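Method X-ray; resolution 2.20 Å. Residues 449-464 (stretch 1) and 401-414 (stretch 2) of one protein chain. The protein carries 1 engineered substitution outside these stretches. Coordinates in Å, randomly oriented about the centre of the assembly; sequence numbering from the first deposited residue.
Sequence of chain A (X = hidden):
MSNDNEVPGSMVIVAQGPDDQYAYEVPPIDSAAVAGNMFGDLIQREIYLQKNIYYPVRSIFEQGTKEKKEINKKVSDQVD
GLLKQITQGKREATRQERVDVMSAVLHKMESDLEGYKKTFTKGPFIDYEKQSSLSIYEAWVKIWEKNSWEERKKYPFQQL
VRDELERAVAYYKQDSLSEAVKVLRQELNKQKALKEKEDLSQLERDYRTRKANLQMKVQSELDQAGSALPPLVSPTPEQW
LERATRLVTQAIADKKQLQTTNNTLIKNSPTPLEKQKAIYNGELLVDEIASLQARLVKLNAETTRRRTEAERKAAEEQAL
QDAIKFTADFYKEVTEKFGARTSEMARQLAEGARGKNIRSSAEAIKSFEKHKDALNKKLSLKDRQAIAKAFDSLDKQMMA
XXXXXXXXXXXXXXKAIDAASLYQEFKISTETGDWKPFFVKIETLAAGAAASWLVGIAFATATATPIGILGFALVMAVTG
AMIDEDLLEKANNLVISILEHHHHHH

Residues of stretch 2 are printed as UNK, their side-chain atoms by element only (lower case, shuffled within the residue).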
ATOM      1  N   ALA A 449     -16.406  -6.596  49.017  1.00 52.63           N
ATOM      2  CA  ALA A 449     -15.149  -5.945  48.626  1.00 50.84           C
ATOM      3  C   ALA A 449     -13.959  -6.540  49.393  1.00 50.40           C
ATOM      4  O   ALA A 449     -14.140  -7.310  50.349  1.00 50.12           O
ATOM      5  CB  ALA A 449     -15.231  -4.428  48.810  1.00 51.02           C
ATOM      6  N   ALA A 450     -12.770  -6.228  48.916  1.00 43.26           N
ATOM      7  CA  ALA A 450     -11.567  -6.718  49.528  1.00 41.29           C
ATOM      8  C   ALA A 450     -11.340  -5.947  50.798  1.00 44.31           C
ATOM      9  O   ALA A 450     -11.613  -4.759  50.863  1.00 46.08           O
ATOM     10  CB  ALA A 450     -10.399  -6.539  48.586  1.00 41.42           C
ATOM     11  N   ALA A 451     -10.757  -6.612  51.787  1.00 37.95           N
ATOM     12  CA  ALA A 451     -10.448  -6.027  53.088  1.00 38.30           C
ATOM     13  C   ALA A 451      -9.458  -4.857  52.988  1.00 40.65           C
ATOM     14  O   ALA A 451      -9.542  -3.912  53.747  1.00 38.35           O
ATOM     15  CB  ALA A 451      -9.961  -7.087  54.058  1.00 38.82           C
ATOM     16  N   SER A 452      -8.542  -4.930  52.024  1.00 38.51           N
ATOM     17  CA  SER A 452      -7.547  -3.904  51.736  1.00 39.90           C
ATOM     18  C   SER A 452      -8.180  -2.552  51.370  1.00 44.83           C
ATOM     19  O   SER A 452      -7.593  -1.520  51.631  1.00 42.85           O
ATOM     20  CB  SER A 452      -6.611  -4.368  50.627  1.00 42.38           C
ATOM     21  OG  SER A 452      -6.160  -5.680  50.877  1.00 53.61           O
ATOM     22  N   TRP A 453      -9.347  -2.561  50.724  1.00 41.45           N
ATOM     23  CA  TRP A 453     -10.050  -1.329  50.404  1.00 41.66           C
ATOM     24  C   TRP A 453     -10.414  -0.576  51.690  1.00 42.43           C
ATOM     25  O   TRP A 453     -10.290   0.637  51.747  1.00 40.15           O
ATOM     26  CB  TRP A 453     -11.309  -1.597  49.578  1.00 40.93           C
ATOM     27  CG  TRP A 453     -11.932  -0.339  49.114  1.00 41.99           C
ATOM     28  CD1 TRP A 453     -11.394   0.565  48.261  1.00 44.99           C
ATOM     29  CD2 TRP A 453     -13.198   0.185  49.506  1.00 41.90           C
ATOM     30  NE1 TRP A 453     -12.247   1.615  48.083  1.00 44.70           N
ATOM     31  CE2 TRP A 453     -13.366   1.404  48.836  1.00 46.03           C
ATOM     32  CE3 TRP A 453     -14.211  -0.263  50.349  1.00 43.30           C
ATOM     33  CZ2 TRP A 453     -14.500   2.180  48.986  1.00 45.00           C
ATOM     34  CZ3 TRP A 453     -15.330   0.512  50.496  1.00 44.71           C
ATOM     35  CH2 TRP A 453     -15.470   1.716  49.817  1.00 45.09           C
ATOM     36  N   LEU A 454     -10.845  -1.303  52.720  1.00 39.65           N
ATOM     37  CA  LEU A 454     -11.162  -0.724  54.024  1.00 40.04           C
ATOM     38  C   LEU A 454      -9.911  -0.104  54.633  1.00 43.36           C
ATOM     39  O   LEU A 454      -9.971   0.951  55.243  1.00 42.42           O
ATOM     40  CB  LEU A 454     -11.663  -1.789  54.983  1.00 40.37           C
ATOM     41  CG  LEU A 454     -13.096  -2.275  54.901  1.00 46.32           C
ATOM     42  CD1 LEU A 454     -13.423  -3.068  56.153  1.00 46.52           C
ATOM     43  CD2 LEU A 454     -14.046  -1.106  54.730  1.00 49.25           C
ATOM     44  N   VAL A 455      -8.776  -0.788  54.474  1.00 37.64           N
ATOM     45  CA  VAL A 455      -7.487  -0.315  54.959  1.00 35.70           C
ATOM     46  C   VAL A 455      -7.112   0.979  54.248  1.00 38.05           C
ATOM     47  O   VAL A 455      -6.567   1.879  54.857  1.00 38.21           O
ATOM     48  CB  VAL A 455      -6.381  -1.368  54.802  1.00 38.40           C
ATOM     49  CG1 VAL A 455      -5.078  -0.842  55.363  1.00 38.43           C
ATOM     50  CG2 VAL A 455      -6.770  -2.651  55.513  1.00 37.39           C
ATOM     51  N   GLY A 456      -7.409   1.072  52.955  1.00 33.45           N
ATOM     52  CA  GLY A 456      -7.162   2.282  52.196  1.00 34.16           C
ATOM     53  C   GLY A 456      -7.985   3.427  52.762  1.00 41.55           C
ATOM     54  O   GLY A 456      -7.497   4.538  52.878  1.00 43.60           O
ATOM     55  N   ILE A 457      -9.235   3.140  53.120  1.00 37.94           N
ATOM     56  CA  ILE A 457     -10.134   4.105  53.724  1.00 36.72           C
ATOM     57  C   ILE A 457      -9.553   4.590  55.051  1.00 41.83           C
ATOM     58  O   ILE A 457      -9.562   5.779  55.339  1.00 42.56           O
ATOM     59  CB  ILE A 457     -11.521   3.484  53.941  1.00 38.38           C
ATOM     60  CG1 ILE A 457     -12.264   3.397  52.613  1.00 37.48           C
ATOM     61  CG2 ILE A 457     -12.315   4.274  54.955  1.00 38.97           C
ATOM     62  CD1 ILE A 457     -13.560   2.634  52.689  1.00 39.21           C
ATOM     63  N   ALA A 458      -9.045   3.657  55.847  1.00 36.92           N
ATOM     64  CA  ALA A 458      -8.407   3.962  57.139  1.00 36.04           C
ATOM     65  C   ALA A 458      -7.201   4.886  56.966  1.00 38.79           C
ATOM     66  O   ALA A 458      -7.072   5.886  57.663  1.00 40.23           O
ATOM     67  CB  ALA A 458      -7.987   2.668  57.825  1.00 36.73           C
ATOM     68  N   PHE A 459      -6.347   4.561  56.021  1.00 34.57           N
ATOM     69  CA  PHE A 459      -5.136   5.307  55.703  1.00 34.69           C
ATOM     70  C   PHE A 459      -5.457   6.666  55.040  1.00 40.97           C
ATOM     71  O   PHE A 459      -4.846   7.666  55.422  1.00 39.03           O
ATOM     72  CB  PHE A 459      -4.188   4.449  54.834  1.00 35.16           C
ATOM     73  CG  PHE A 459      -3.557   3.217  55.481  1.00 35.99           C
ATOM     74  CD1 PHE A 459      -3.905   2.826  56.773  1.00 38.44           C
ATOM     75  CD2 PHE A 459      -2.622   2.448  54.792  1.00 36.59           C
ATOM     76  CE1 PHE A 459      -3.304   1.705  57.373  1.00 39.49           C
ATOM     77  CE2 PHE A 459      -2.031   1.332  55.389  1.00 39.38           C
ATOM     78  CZ  PHE A 459      -2.369   0.975  56.680  1.00 37.89           C
ATOM     79  N   ALA A 460      -6.430   6.713  54.070  1.00 39.35           N
ATOM     80  CA  ALA A 460      -6.841   7.968  53.382  1.00 39.32           C
ATOM     81  C   ALA A 460      -7.326   9.014  54.402  1.00 44.27           C
ATOM     82  O   ALA A 460      -7.042  10.208  54.255  1.00 45.18           O
ATOM     83  CB  ALA A 460      -7.931   7.692  52.347  1.00 39.89           C
ATOM     84  N   THR A 461      -7.986   8.537  55.477  1.00 39.90           N
ATOM     85  CA  THR A 461      -8.453   9.342  56.609  1.00 39.28           C
ATOM     86  C   THR A 461      -7.280  10.034  57.342  1.00 44.83           C
ATOM     87  O   THR A 461      -7.359  11.228  57.584  1.00 45.95           O
ATOM     88  CB  THR A 461      -9.300   8.469  57.538  1.00 42.97           C
ATOM     89  OG1 THR A 461     -10.391   7.954  56.779  1.00 41.36           O
ATOM     90  CG2 THR A 461      -9.844   9.236  58.720  1.00 43.67           C
ATOM     91  N   ALA A 462      -6.197   9.301  57.684  1.00 39.45           N
ATOM     92  CA  ALA A 462      -5.019   9.846  58.372  1.00 37.93           C
ATOM     93  C   ALA A 462      -4.328  10.954  57.586  1.00 42.16           C
ATOM     94  O   ALA A 462      -3.665  11.784  58.189  1.00 39.68           O
ATOM     95  CB  ALA A 462      -4.023   8.733  58.646  1.00 38.51           C
ATOM     96  N   THR A 463      -4.469  10.961  56.238  1.00 42.19           N
ATOM     97  CA  THR A 463      -3.823  11.939  55.344  1.00 42.92           C
ATOM     98  C   THR A 463      -4.643  13.221  55.078  1.00 50.77           C
ATOM     99  O   THR A 463      -4.091  14.217  54.599  1.00 50.11           O
ATOM    100  CB  THR A 463      -3.453  11.289  53.989  1.00 44.85           C
ATOM    101  OG1 THR A 463      -4.658  11.089  53.251  1.00 40.77           O
ATOM    102  CG2 THR A 463      -2.646   9.990  54.126  1.00 40.69           C
ATOM    103  N   ALA A 464      -5.957  13.179  55.329  1.00 50.58           N
ATOM    104  CA  ALA A 464      -6.852  14.302  55.045  1.00 51.31           C
ATOM    105  C   ALA A 464      -7.485  14.933  56.287  1.00 57.35           C
ATOM    106  O   ALA A 464      -8.213  15.920  56.159  1.00 58.38           O
ATOM    107  CB  ALA A 464      -7.946  13.828  54.100  1.00 51.97           C
ATOM    108  N   UNK A 401      -8.313  11.326  46.743  1.00 52.30           N
ATOM    109  CA  UNK A 401      -7.048  11.187  46.039  1.00 51.52           C
ATOM    110  C   UNK A 401      -6.117  10.179  46.718  1.00 52.79           C
ATOM    111  O   UNK A 401      -5.391   9.457  46.031  1.00 53.32           O
ATOM    112  n   UNK A 401      -3.397  13.621  43.027  1.00 91.75           N
ATOM    113  c   UNK A 401      -3.914  12.233  42.958  1.00 86.77           C
ATOM    114  c   UNK A 401      -6.392  12.569  45.907  1.00 54.60           C
ATOM    115  c   UNK A 401      -5.082  12.584  45.136  1.00 73.84           C
ATOM    116  c   UNK A 401      -5.224  12.120  43.680  1.00 83.71           C
ATOM    117  N   UNK A 402      -6.131  10.137  48.056  1.00 46.55           N
ATOM    118  CA  UNK A 402      -5.318   9.212  48.842  1.00 45.04           C
ATOM    119  C   UNK A 402      -5.876   7.806  48.720  1.00 48.27           C
ATOM    120  O   UNK A 402      -5.113   6.870  48.483  1.00 47.09           O
ATOM    121  c   UNK A 402      -5.267   9.652  50.298  1.00 46.37           C
ATOM    122  o   UNK A 402      -4.578  10.888  50.378  1.00 51.52           O
ATOM    123  N   UNK A 403      -7.225   7.664  48.809  1.00 45.19           N
ATOM    124  CA  UNK A 403      -7.896   6.373  48.644  1.00 44.78           C
ATOM    125  C   UNK A 403      -7.640   5.762  47.243  1.00 49.46           C
ATOM    126  O   UNK A 403      -7.492   4.547  47.141  1.00 47.59           O
ATOM    127  c   UNK A 403     -11.760   5.527  48.917  1.00 47.22           C
ATOM    128  c   UNK A 403     -10.281   5.222  48.692  1.00 47.85           C
ATOM    129  c   UNK A 403      -9.857   4.028  49.547  1.00 47.92           C
ATOM    130  c   UNK A 403      -9.403   6.469  48.972  1.00 44.31           C
ATOM    131  N   UNK A 404      -7.524   6.586  46.184  1.00 48.90           N
ATOM    132  CA  UNK A 404      -7.262   5.999  44.869  1.00 49.99           C
ATOM    133  C   UNK A 404      -5.816   5.483  44.793  1.00 53.64           C
ATOM    134  O   UNK A 404      -5.605   4.352  44.356  1.00 53.13           O
ATOM    135  c   UNK A 404      -6.923   8.210  43.491  1.00 68.32           C
ATOM    136  c   UNK A 404      -7.679   6.903  43.686  1.00 52.10           C
ATOM    137  o   UNK A 404      -6.817   8.355  41.115  1.00 98.13           O
ATOM    138  c   UNK A 404      -7.215   8.900  42.170  1.00 99.32           C
ATOM    139  o   UNK A 404      -7.848   9.983  42.189  1.00 94.26           O
ATOM    140  N   UNK A 405      -4.859   6.241  45.367  1.00 49.89           N
ATOM    141  CA  UNK A 405      -3.451   5.846  45.443  1.00 48.30           C
ATOM    142  C   UNK A 405      -3.270   4.583  46.308  1.00 49.74           C
ATOM    143  O   UNK A 405      -2.610   3.642  45.866  1.00 49.86           O
ATOM    144  n   UNK A 405      -1.517  11.375  46.483  1.00 76.78           N
ATOM    145  c   UNK A 405      -1.300   9.121  45.417  1.00 54.08           C
ATOM    146  c   UNK A 405      -2.594   7.005  45.974  1.00 49.88           C
ATOM    147  c   UNK A 405      -2.053   7.915  44.871  1.00 49.26           C
ATOM    148  c   UNK A 405      -2.227  10.247  45.822  1.00 66.23           C
ATOM    149  N   UNK A 406      -3.869   4.541  47.516  1.00 44.36           N
ATOM    150  CA  UNK A 406      -3.760   3.356  48.389  1.00 42.75           C
ATOM    151  C   UNK A 406      -4.392   2.136  47.727  1.00 47.53           C
ATOM    152  O   UNK A 406      -3.791   1.060  47.754  1.00 47.96           O
ATOM    153  c   UNK A 406      -3.548   4.526  50.684  1.00 43.42           C
ATOM    154  c   UNK A 406      -1.468   5.129  51.781  1.00 44.86           C
ATOM    155  c   UNK A 406      -4.141   5.641  51.270  1.00 43.84           C
ATOM    156  c   UNK A 406      -2.074   6.237  52.343  1.00 43.45           C
ATOM    157  c   UNK A 406      -3.397   6.508  52.081  1.00 45.69           C
ATOM    158  c   UNK A 406      -4.352   3.597  49.795  1.00 43.32           C
ATOM    159  c   UNK A 406      -2.212   4.258  50.977  1.00 44.61           C
ATOM    160  N   UNK A 407      -5.567   2.324  47.080  1.00 43.99           N
ATOM    161  CA  UNK A 407      -6.276   1.259  46.364  1.00 45.03           C
ATOM    162  C   UNK A 407      -5.435   0.686  45.217  1.00 50.16           C
ATOM    163  O   UNK A 407      -5.399  -0.534  45.032  1.00 50.13           O
ATOM    164  c   UNK A 407      -7.628   1.742  45.848  1.00 48.82           C
ATOM    165  o   UNK A 407      -8.504   2.032  46.926  1.00 57.96           O
ATOM    166  N   UNK A 408      -4.749   1.565  44.466  1.00 46.50           N
ATOM    167  CA  UNK A 408      -3.860   1.159  43.384  1.00 46.90           C
ATOM    168  C   UNK A 408      -2.691   0.334  43.970  1.00 52.47           C
ATOM    169  O   UNK A 408      -2.490  -0.796  43.548  1.00 51.55           O
ATOM    170  c   UNK A 408      -4.190   2.753  41.416  1.00 70.29           C
ATOM    171  c   UNK A 408      -3.350   2.389  42.636  1.00 50.42           C
ATOM    172  c   UNK A 408      -3.555   3.870  40.587  1.00 78.05           C
ATOM    173  n   UNK A 408      -3.882   5.470  38.719  1.00 96.96           N
ATOM    174  c   UNK A 408      -4.455   4.317  39.461  1.00 87.13           C
ATOM    175  N   UNK A 409      -2.023   0.867  45.001  1.00 50.42           N
ATOM    176  CA  UNK A 409      -0.921   0.217  45.704  1.00 50.52           C
ATOM    177  C   UNK A 409      -1.237  -1.195  46.170  1.00 55.01           C
ATOM    178  O   UNK A 409      -0.403  -2.097  46.015  1.00 55.15           O
ATOM    179  N   UNK A 410      -2.466  -1.398  46.715  1.00 49.66           N
ATOM    180  CA  UNK A 410      -2.981  -2.688  47.187  1.00 48.20           C
ATOM    181  C   UNK A 410      -3.583  -3.537  46.059  1.00 51.03           C
ATOM    182  O   UNK A 410      -3.932  -4.695  46.279  1.00 51.06           O
ATOM    183  c   UNK A 410      -4.380  -0.892  50.241  1.00 50.91           C
ATOM    184  c   UNK A 410      -3.537  -1.760  49.550  1.00 50.14           C
ATOM    185  c   UNK A 410      -1.823  -1.339  51.220  1.00 50.76           C
ATOM    186  c   UNK A 410      -4.021  -2.483  48.314  1.00 49.76           C
ATOM    187  c   UNK A 410      -3.939  -0.238  51.397  1.00 52.38           C
ATOM    188  c   UNK A 410      -2.667  -0.471  51.880  1.00 49.90           C
ATOM    189  c   UNK A 410      -2.266  -2.005  50.073  1.00 51.13           C
ATOM    190  N   UNK A 411      -3.695  -2.967  44.865  1.00 47.12           N
ATOM    191  CA  UNK A 411      -4.244  -3.678  43.714  1.00 47.50           C
ATOM    192  C   UNK A 411      -5.689  -4.102  43.896  1.00 52.26           C
ATOM    193  O   UNK A 411      -6.027  -5.269  43.681  1.00 53.88           O
ATOM    194  N   UNK A 412      -6.524  -3.168  44.371  1.00 46.18           N
ATOM    195  CA  UNK A 412      -7.961  -3.349  44.581  1.00 44.45           C
ATOM    196  C   UNK A 412      -8.650  -2.369  43.625  1.00 48.41           C
ATOM    197  O   UNK A 412      -8.064  -1.315  43.314  1.00 46.78           O
ATOM    198  c   UNK A 412      -8.088  -1.862  46.667  1.00 46.30           C
ATOM    199  c   UNK A 412      -7.880  -4.338  46.935  1.00 46.96           C
ATOM    200  c   UNK A 412      -8.431  -3.213  46.068  1.00 47.24           C
ATOM    201  N   UNK A 413      -9.833  -2.736  43.087  1.00 45.85           N
ATOM    202  CA  UNK A 413     -10.519  -1.828  42.152  1.00 47.56           C
ATOM    203  C   UNK A 413     -11.050  -0.575  42.878  1.00 50.97           C
ATOM    204  O   UNK A 413     -11.360  -0.629  44.081  1.00 50.85           O
ATOM    205  c   UNK A 413     -12.718  -3.181  42.036  1.00 53.16           C
ATOM    206  c   UNK A 413     -10.971  -3.454  40.228  1.00 52.89           C
ATOM    207  c   UNK A 413     -11.606  -2.490  41.231  1.00 52.93           C
ATOM    208  N   UNK A 414     -11.059   0.543  42.145  1.00 47.96           N
ATOM    209  CA  UNK A 414     -11.572   1.829  42.600  1.00 48.93           C
ATOM    210  C   UNK A 414     -13.055   1.681  42.870  1.00 55.66           C
ATOM    211  O   UNK A 414     -13.784   1.134  42.029  1.00 56.81           O
TER

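Position 401 carries four carbons in a row ending in a nitrogen, and none of them reaches stretch 1; this is Lys 401, whose chain leads away from the contact. At position 402 the side chain is one carbon and one oxygen. Its CB lies 3.9 Å from Ala 460 CB, and its oxygen comes within 2.9 Å of Thr 463 OG1. Unbranched and this short, it is Ser 402.

Position 403 has four carbons, forked at the second, and fits among Trp 453, Gly 456, Ile 457 and Ala 460. The fork beyond CB identifies Leu 403; its CD1 is 3.7 Å from Trp 453 NE1 and 3.9 Å from Ile 457 CG1. Position 404 shows three carbons, the third bearing two oxygens; its CA-to-CB bond points away from stretch 1 and the side chain makes no contact there: Glu 404. Position 405, four carbons and a terminal nitrogen, touches nothing across the interface and is Lys 405.

At position 406 one carbon leads to a six-carbon ring, with no further oxygen, that lies among Gly 456, Phe 459, Ala 460 and Thr 463, with Phe 459 CB over its face; this is Phe 406. Phe 459 CB is 3.5 Å from Phe 406 CE2, and the Phe 459 ring turns its edge to the same ring, with centroids 5.6 Å apart and planes at 78°. Position 407 has one carbon and one oxygen, the latter 3.5 Å from Trp 453 CD1, at the edge of the indole. It is Ser 407, whose OG donates a hydrogen bond to Leu 403 O (2.7 Å), back along its own helix. Position 408, a chain of four carbons and a nitrogen far from stretch 1, is Lys 408, and position 409, lacking side-chain atoms, is Gly 409.

Position 410 again bears a six-carbon ring on one carbon, set against Ser 452, Val 455, Gly 456 and Phe 459; it is Phe 410, whose CZ lies 4.0 Å from Phe 459 CE2. Position 411 has no side chain and a positive phi, which favours glycine; Gly 411 leaves the helix through a Schellman motif. Position 412 has three carbons, branched at CB, packed against Ala 450 and Trp 453. This is Val 412, whose CG1 lies 3.7 Å from Ala 450 CB. The same three-carbon fork at position 413 does not reach stretch 1; it is Val 413, whose backbone O comes within 4.3 Å of Trp 453 CD1. Bare position 414 is Gly 414.

The helices cross at 139°, their axes approaching to 8.3 Å. Gly 456 and Ala 460 present little bulk, so the backbones come close (Gly 456 CA to Phe 406 CA, 5.2 Å) while Leu 403 and Phe 406 enter holes in stretch 1. Apolar packing dominates, and Trp 453 NE1 is buried without a polar partner.

Stretch 2, residues 401-414: KSLEKFSKGFGVVG
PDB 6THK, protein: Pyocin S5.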